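Local coordinates for protein transcriptional regulator AefR (PDB 3CDL) that probably acts as a TetR-family transcription factor, binding regulatory DNA through a predicted helix-turn-helix motif to control gene expression, at residues A17-F22 against L103-V108; V80-Q85 against G145-V150. All coordinates share one frame; numbering follows the deposited sequence.

Contact 1: residues A17-F22 against L103-V108; sequences AAIAEF and LDLARV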
ATOM      1  N   ALA B  17      19.726  -8.928  11.671  1.00 49.73           N
ATOM      2  CA  ALA B  17      19.812  -8.059  12.827  1.00 49.25           C
ATOM      3  C   ALA B  17      19.393  -6.638  12.459  1.00 48.97           C
ATOM      4  O   ALA B  17      18.803  -5.932  13.277  1.00 49.00           O
ATOM      5  CB  ALA B  17      21.221  -8.068  13.371  1.00 49.49           C
ATOM      6  N   ALA B  18      19.687  -6.220  11.231  1.00 48.47           N
ATOM      7  CA  ALA B  18      19.323  -4.869  10.807  1.00 48.09           C
ATOM      8  C   ALA B  18      17.803  -4.725  10.754  1.00 47.59           C
ATOM      9  O   ALA B  18      17.245  -3.714  11.189  1.00 47.76           O
ATOM     10  CB  ALA B  18      19.961  -4.532   9.463  1.00 48.12           C
ATOM     11  N   ILE B  19      17.145  -5.760  10.243  1.00 46.92           N
ATOM     12  CA  ILE B  19      15.704  -5.785  10.098  1.00 46.44           C
ATOM     13  C   ILE B  19      15.057  -5.725  11.473  1.00 47.10           C
ATOM     14  O   ILE B  19      14.198  -4.869  11.740  1.00 47.29           O
ATOM     15  CB  ILE B  19      15.271  -7.040   9.312  1.00 46.13           C
ATOM     16  CG1 ILE B  19      15.762  -6.920   7.864  1.00 45.02           C
ATOM     17  CG2 ILE B  19      13.759  -7.278   9.417  1.00 44.57           C
ATOM     18  CD1 ILE B  19      15.337  -8.047   6.977  1.00 44.05           C
ATOM     19  N   ALA B  20      15.512  -6.623  12.341  1.00 47.65           N
ATOM     20  CA  ALA B  20      15.054  -6.742  13.714  1.00 47.92           C
ATOM     21  C   ALA B  20      15.235  -5.434  14.460  1.00 48.28           C
ATOM     22  O   ALA B  20      14.279  -4.907  15.025  1.00 48.41           O
ATOM     23  CB  ALA B  20      15.814  -7.843  14.401  1.00 47.84           C
ATOM     24  N   GLU B  21      16.457  -4.900  14.441  1.00 48.56           N
ATOM     25  CA  GLU B  21      16.746  -3.647  15.131  1.00 48.96           C
ATOM     26  C   GLU B  21      15.972  -2.465  14.557  1.00 48.89           C
ATOM     27  O   GLU B  21      15.433  -1.680  15.330  1.00 49.25           O
ATOM     28  CB  GLU B  21      18.248  -3.333  15.173  1.00 49.06           C
ATOM     29  CG  GLU B  21      19.078  -4.143  16.197  1.00 50.65           C
ATOM     30  CD  GLU B  21      18.711  -3.903  17.676  1.00 52.10           C
ATOM     31  OE1 GLU B  21      18.952  -4.814  18.507  1.00 51.85           O
ATOM     32  OE2 GLU B  21      18.199  -2.815  18.017  1.00 52.66           O
ATOM     33  N   PHE B  22      15.917  -2.331  13.226  1.00 48.99           N
ATOM     34  CA  PHE B  22      15.165  -1.239  12.601  1.00 49.33           C
ATOM     35  C   PHE B  22      13.675  -1.418  12.886  1.00 49.98           C
ATOM     36  O   PHE B  22      12.906  -0.455  12.883  1.00 49.84           O
ATOM     37  CB  PHE B  22      15.353  -1.177  11.080  1.00 48.86           C
ATOM     38  CG  PHE B  22      16.748  -0.883  10.635  1.00 47.93           C
ATOM     39  CD1 PHE B  22      17.237  -1.444   9.462  1.00 46.84           C
ATOM     40  CD2 PHE B  22      17.577  -0.041  11.363  1.00 47.36           C
ATOM     41  CE1 PHE B  22      18.549  -1.182   9.032  1.00 47.55           C
ATOM     42  CE2 PHE B  22      18.893   0.227  10.935  1.00 46.88           C
ATOM     43  CZ  PHE B  22      19.380  -0.347   9.773  1.00 46.50           C
ATOM     44  N   LEU B 103       7.987 -10.232   4.215  1.00 49.05           N
ATOM     45  CA  LEU B 103       7.076  -9.240   4.782  1.00 48.92           C
ATOM     46  C   LEU B 103       7.772  -8.357   5.793  1.00 48.69           C
ATOM     47  O   LEU B 103       7.557  -7.148   5.814  1.00 49.99           O
ATOM     48  CB  LEU B 103       5.833  -9.894   5.382  1.00 48.57           C
ATOM     49  CG  LEU B 103       4.865 -10.400   4.303  1.00 48.63           C
ATOM     50  CD1 LEU B 103       3.824 -11.278   4.936  1.00 49.56           C
ATOM     51  CD2 LEU B 103       4.213  -9.272   3.434  1.00 47.15           C
ATOM     52  N   ASP B 104       8.616  -8.965   6.615  1.00 48.81           N
ATOM     53  CA  ASP B 104       9.431  -8.243   7.583  1.00 48.65           C
ATOM     54  C   ASP B 104      10.326  -7.173   6.968  1.00 47.94           C
ATOM     55  O   ASP B 104      10.314  -6.041   7.413  1.00 48.14           O
ATOM     56  CB  ASP B 104      10.252  -9.223   8.409  1.00 48.61           C
ATOM     57  CG  ASP B 104       9.400  -9.975   9.406  1.00 49.72           C
ATOM     58  OD1 ASP B 104       8.178  -9.729   9.397  1.00 49.84           O
ATOM     59  OD2 ASP B 104       9.935 -10.808  10.180  1.00 49.41           O
ATOM     60  N   LEU B 105      11.099  -7.543   5.953  1.00 47.47           N
ATOM     61  CA  LEU B 105      11.942  -6.604   5.248  1.00 47.10           C
ATOM     62  C   LEU B 105      11.084  -5.481   4.661  1.00 47.26           C
ATOM     63  O   LEU B 105      11.378  -4.297   4.842  1.00 47.62           O
ATOM     64  CB  LEU B 105      12.699  -7.334   4.140  1.00 47.29           C
ATOM     65  CG  LEU B 105      13.258  -6.537   2.955  1.00 46.82           C
ATOM     66  CD1 LEU B 105      14.692  -6.227   3.197  1.00 46.21           C
ATOM     67  CD2 LEU B 105      13.137  -7.344   1.710  1.00 46.84           C
ATOM     68  N   ALA B 106      10.023  -5.872   3.958  1.00 47.00           N
ATOM     69  CA  ALA B 106       9.087  -4.946   3.378  1.00 46.54           C
ATOM     70  C   ALA B 106       8.622  -3.923   4.413  1.00 46.90           C
ATOM     71  O   ALA B 106       8.634  -2.715   4.146  1.00 45.91           O
ATOM     72  CB  ALA B 106       7.917  -5.701   2.822  1.00 46.48           C
ATOM     73  N   ARG B 107       8.220  -4.419   5.586  1.00 46.86           N
ATOM     74  CA  ARG B 107       7.766  -3.555   6.670  1.00 47.63           C
ATOM     75  C   ARG B 107       8.831  -2.533   7.078  1.00 47.35           C
ATOM     76  O   ARG B 107       8.596  -1.319   7.043  1.00 46.81           O
ATOM     77  CB  ARG B 107       7.370  -4.380   7.881  1.00 47.70           C
ATOM     78  CG  ARG B 107       5.890  -4.525   8.069  1.00 51.13           C
ATOM     79  CD  ARG B 107       5.574  -5.404   9.277  1.00 56.93           C
ATOM     80  NE  ARG B 107       6.071  -6.778   9.088  1.00 60.34           N
ATOM     81  CZ  ARG B 107       5.292  -7.832   8.841  1.00 63.03           C
ATOM     82  NH1 ARG B 107       3.973  -7.684   8.774  1.00 63.82           N
ATOM     83  NH2 ARG B 107       5.824  -9.042   8.676  1.00 63.51           N
ATOM     84  N   VAL B 108      10.014  -3.014   7.453  1.00 47.06           N
ATOM     85  CA  VAL B 108      11.069  -2.066   7.805  1.00 47.07           C
ATOM     86  C   VAL B 108      11.423  -1.101   6.656  1.00 47.13           C
ATOM     87  O   VAL B 108      11.692   0.049   6.934  1.00 47.62           O
ATOM     88  CB  VAL B 108      12.311  -2.673   8.601  1.00 46.64           C
ATOM     89  CG1 VAL B 108      11.914  -3.906   9.383  1.00 46.62           C
ATOM     90  CG2 VAL B 108      13.478  -2.967   7.723  1.00 46.48           C
TER
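I19 and V108 carry most of the meeting between helix 9-24 and helix 100-114; the axes of segments 17-22 and 103-108 approach to 9.5 Å, their N-to-C directions 53° apart. At chi1 -68° I19 CG1 lies anti to the carbonyl carbon and CG2 anti to the backbone N, so the two branches part, CD1 going to L105 and CG2 to V108 and D104. The CG1 arm, extended at chi2 -177°, brings CD1 to L105 CB at 3.9 Å, crossing that side chain obliquely. The other branch, CG2, meets V108 CG1 at 3.8 Å, the side chains at about a right angle. V108 CG1 also presses on the backbone, 3.4 Å from I19 O. Further on, F22 adds its CB, 4.2 Å from V108 CB, while V108 CG2 stands at the edge of the phenyl ring, whose far end leads away from helix 100-114. Packing is looser on the polar side. There D104 offers just its CB, 4.1 Å from I19 CG2, and its carboxylate turns to its own helix: R107 NH2 donates to D104 OD1 at 2.6 Å, nearly along the C-O axis, in a salt bridge between residues three apart. Van der Waals touches, mainly apolar, thus join the probable DNA-binding region to the C-terminal domain. Helix 53-64 flanks them, with M60 against both L105 and V108, while F22 also packs on I35 of helix 32-39.

Contact 2: residues V80-Q85 against G145-V150; sequences VSLREQ and GRLKPV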
ATOM      1  N   VAL B  80       1.568 -21.782 -25.569  1.00 56.06           N
ATOM      2  CA  VAL B  80       0.843 -22.399 -24.476  1.00 55.86           C
ATOM      3  C   VAL B  80      -0.163 -21.301 -24.136  1.00 55.33           C
ATOM      4  O   VAL B  80       0.095 -20.122 -24.425  1.00 54.86           O
ATOM      5  CB  VAL B  80       1.783 -22.755 -23.285  1.00 56.13           C
ATOM      6  CG1 VAL B  80       2.931 -21.762 -23.169  1.00 56.28           C
ATOM      7  CG2 VAL B  80       1.017 -22.836 -21.977  1.00 56.35           C
ATOM      8  N   SER B  81      -1.312 -21.666 -23.569  1.00 55.06           N
ATOM      9  CA  SER B  81      -2.363 -20.678 -23.309  1.00 54.57           C
ATOM     10  C   SER B  81      -1.880 -19.619 -22.341  1.00 54.29           C
ATOM     11  O   SER B  81      -1.183 -19.936 -21.372  1.00 54.15           O
ATOM     12  CB  SER B  81      -3.642 -21.327 -22.771  1.00 54.68           C
ATOM     13  OG  SER B  81      -3.479 -21.728 -21.428  1.00 54.49           O
ATOM     14  N   LEU B  82      -2.243 -18.368 -22.631  1.00 53.93           N
ATOM     15  CA  LEU B  82      -2.011 -17.232 -21.737  1.00 53.76           C
ATOM     16  C   LEU B  82      -2.403 -17.566 -20.302  1.00 53.70           C
ATOM     17  O   LEU B  82      -1.640 -17.323 -19.370  1.00 53.50           O
ATOM     18  CB  LEU B  82      -2.817 -16.008 -22.194  1.00 53.54           C
ATOM     19  CG  LEU B  82      -2.499 -15.349 -23.531  1.00 53.18           C
ATOM     20  CD1 LEU B  82      -3.394 -14.132 -23.714  1.00 52.89           C
ATOM     21  CD2 LEU B  82      -1.022 -14.962 -23.634  1.00 52.21           C
ATOM     22  N   ARG B  83      -3.599 -18.128 -20.153  1.00 53.42           N
ATOM     23  CA  ARG B  83      -4.105 -18.571 -18.871  1.00 53.43           C
ATOM     24  C   ARG B  83      -3.071 -19.429 -18.132  1.00 52.79           C
ATOM     25  O   ARG B  83      -2.600 -19.052 -17.054  1.00 52.22           O
ATOM     26  CB  ARG B  83      -5.411 -19.345 -19.085  1.00 53.99           C
ATOM     27  CG  ARG B  83      -6.080 -19.775 -17.812  1.00 55.29           C
ATOM     28  CD  ARG B  83      -7.510 -20.169 -18.054  1.00 59.29           C
ATOM     29  NE  ARG B  83      -8.261 -20.018 -16.811  1.00 62.13           N
ATOM     30  CZ  ARG B  83      -9.072 -19.002 -16.529  1.00 62.74           C
ATOM     31  NH1 ARG B  83      -9.682 -18.984 -15.356  1.00 64.35           N
ATOM     32  NH2 ARG B  83      -9.286 -18.020 -17.406  1.00 62.18           N
ATOM     33  N   GLU B  84      -2.698 -20.558 -18.734  1.00 52.02           N
ATOM     34  CA  GLU B  84      -1.794 -21.516 -18.099  1.00 51.41           C
ATOM     35  C   GLU B  84      -0.510 -20.846 -17.624  1.00 50.89           C
ATOM     36  O   GLU B  84      -0.146 -20.956 -16.452  1.00 50.77           O
ATOM     37  CB  GLU B  84      -1.468 -22.663 -19.056  1.00 51.76           C
ATOM     38  CG  GLU B  84      -0.936 -23.894 -18.361  1.00 53.09           C
ATOM     39  CD  GLU B  84      -0.042 -24.724 -19.255  1.00 55.56           C
ATOM     40  OE1 GLU B  84      -0.545 -25.306 -20.253  1.00 56.38           O
ATOM     41  OE2 GLU B  84       1.175 -24.791 -18.958  1.00 55.92           O
ATOM     42  N   GLN B  85       0.162 -20.147 -18.539  1.00 50.25           N
ATOM     43  CA  GLN B  85       1.401 -19.439 -18.222  1.00 49.39           C
ATOM     44  C   GLN B  85       1.217 -18.261 -17.268  1.00 48.74           C
ATOM     45  O   GLN B  85       2.049 -18.050 -16.408  1.00 48.82           O
ATOM     46  CB  GLN B  85       2.162 -19.019 -19.494  1.00 49.57           C
ATOM     47  CG  GLN B  85       1.428 -18.102 -20.484  1.00 49.78           C
ATOM     48  CD  GLN B  85       2.161 -17.987 -21.828  1.00 49.86           C
ATOM     49  OE1 GLN B  85       3.320 -17.575 -21.882  1.00 52.77           O
ATOM     50  NE2 GLN B  85       1.486 -18.351 -22.911  1.00 48.39           N
ATOM     51  N   GLY B 145       0.246 -10.419 -30.453  1.00 49.09           N
ATOM     52  CA  GLY B 145      -1.137 -10.062 -30.745  1.00 48.31           C
ATOM     53  C   GLY B 145      -2.161 -10.841 -29.950  1.00 48.02           C
ATOM     54  O   GLY B 145      -3.250 -11.115 -30.458  1.00 47.91           O
ATOM     55  N   ARG B 146      -1.815 -11.189 -28.704  1.00 47.83           N
ATOM     56  CA  ARG B 146      -2.708 -11.948 -27.820  1.00 47.29           C
ATOM     57  C   ARG B 146      -3.256 -11.111 -26.687  1.00 47.07           C
ATOM     58  O   ARG B 146      -4.220 -11.496 -26.010  1.00 46.72           O
ATOM     59  CB  ARG B 146      -2.015 -13.191 -27.272  1.00 47.43           C
ATOM     60  CG  ARG B 146      -2.043 -14.361 -28.272  1.00 48.22           C
ATOM     61  CD  ARG B 146      -2.276 -15.684 -27.567  1.00 48.38           C
ATOM     62  NE  ARG B 146      -1.006 -16.308 -27.202  1.00 49.71           N
ATOM     63  CZ  ARG B 146      -0.875 -17.419 -26.476  1.00 50.59           C
ATOM     64  NH1 ARG B 146       0.348 -17.892 -26.224  1.00 50.57           N
ATOM     65  NH2 ARG B 146      -1.950 -18.050 -25.994  1.00 49.47           N
ATOM     66  N   LEU B 147      -2.626  -9.966 -26.477  1.00 46.98           N
ATOM     67  CA  LEU B 147      -3.072  -9.020 -25.476  1.00 47.11           C
ATOM     68  C   LEU B 147      -3.338  -7.691 -26.146  1.00 47.42           C
ATOM     69  O   LEU B 147      -2.798  -7.397 -27.208  1.00 47.68           O
ATOM     70  CB  LEU B 147      -2.050  -8.851 -24.359  1.00 46.93           C
ATOM     71  CG  LEU B 147      -1.997  -9.797 -23.164  1.00 45.84           C
ATOM     72  CD1 LEU B 147      -1.116  -9.143 -22.126  1.00 41.62           C
ATOM     73  CD2 LEU B 147      -3.392 -10.143 -22.572  1.00 45.83           C
ATOM     74  N   LYS B 148      -4.201  -6.906 -25.521  1.00 47.52           N
ATOM     75  CA  LYS B 148      -4.692  -5.686 -26.111  1.00 47.92           C
ATOM     76  C   LYS B 148      -3.676  -4.570 -25.857  1.00 48.06           C
ATOM     77  O   LYS B 148      -2.986  -4.584 -24.838  1.00 48.70           O
ATOM     78  CB  LYS B 148      -6.118  -5.454 -25.576  1.00 47.82           C
ATOM     79  CG  LYS B 148      -6.551  -4.074 -25.130  1.00 48.85           C
ATOM     80  CD  LYS B 148      -7.979  -4.141 -24.524  1.00 48.28           C
ATOM     81  CE  LYS B 148      -8.907  -5.162 -25.254  1.00 50.43           C
ATOM     82  NZ  LYS B 148     -10.163  -5.481 -24.467  1.00 51.11           N
ATOM     83  N   PRO B 149      -3.512  -3.645 -26.813  1.00 48.30           N
ATOM     84  CA  PRO B 149      -2.576  -2.529 -26.618  1.00 48.55           C
ATOM     85  C   PRO B 149      -2.844  -1.694 -25.359  1.00 48.92           C
ATOM     86  O   PRO B 149      -3.930  -1.150 -25.185  1.00 49.87           O
ATOM     87  CB  PRO B 149      -2.793  -1.675 -27.867  1.00 48.69           C
ATOM     88  CG  PRO B 149      -4.120  -2.120 -28.411  1.00 48.55           C
ATOM     89  CD  PRO B 149      -4.155  -3.578 -28.130  1.00 48.16           C
ATOM     90  N   VAL B 150      -1.861  -1.635 -24.471  1.00 48.51           N
ATOM     91  CA  VAL B 150      -1.875  -0.741 -23.326  1.00 47.71           C
ATOM     92  C   VAL B 150      -0.408  -0.617 -22.923  1.00 47.14           C
ATOM     93  O   VAL B 150       0.388  -1.445 -23.340  1.00 46.79           O
ATOM     94  CB  VAL B 150      -2.803  -1.283 -22.159  1.00 48.18           C
ATOM     95  CG1 VAL B 150      -2.400  -2.696 -21.707  1.00 47.80           C
ATOM     96  CG2 VAL B 150      -2.841  -0.320 -20.996  1.00 46.67           C
TER
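R146 reaches from loop 145-150 to V80, just ahead of helix 82-97. Its CB rests 3.9 Å from L82 CD1. From there the chain bends at chi2 and again at chi3 (-91°), which carries CD past L82 CG at 4.1 Å. NE passes L82 CD2 and also makes a weak hydrogen bond to Y76 OH. L82 CD2 sits 3.7 Å above the guanidinium plane, over its centre, so the leucine covers one face. At the tip, NH1 donates to V80 O at 2.9 Å, with an N-H...O angle of 160°; the oxygen lies in the guanidinium plane, although the donor stands 25° out of the carbonyl plane. NH2 adds a weak bond to the same oxygen, and NH1 another to P78 O. Beyond the arginine, L82 CD1 reaches L147 CD2 at 4.1 Å, extending the apolar side toward helix 133-143. Two helix ends meet here. S81 is the N-cap of helix 82-97, its OG accepting from E84 N at 3.0 Å, and G145, at positive phi, closes helix 133-143 in a Schellman motif, so the arginine links the residue after a Schellman motif to the residue before an N-cap within the all-helical C-terminal domain of a TetR-family regulator.

From the N terminus, the chain runs through helix 9-24, where the first half of contact 1 lies, then past the predicted helix-turn-helix to residues 80-85, which open contact 2. Helix 82-97 leads straight on to helix 100-114, and residues 103-108 there close the first loop, 81 residues on. Residues 145-150 close the second, 60 residues beyond 80-85. The segments alternate, so the two loops cross, sharing helix 82-97. Their centres are 37 Å apart on opposite sides of the chain's centre, with nearest atoms about 22 Å apart. Contact 1 ties helix 9-24, beside the predicted helix-turn-helix, to helix 100-114; contact 2 fastens helix ends at the C-terminal domain's far end.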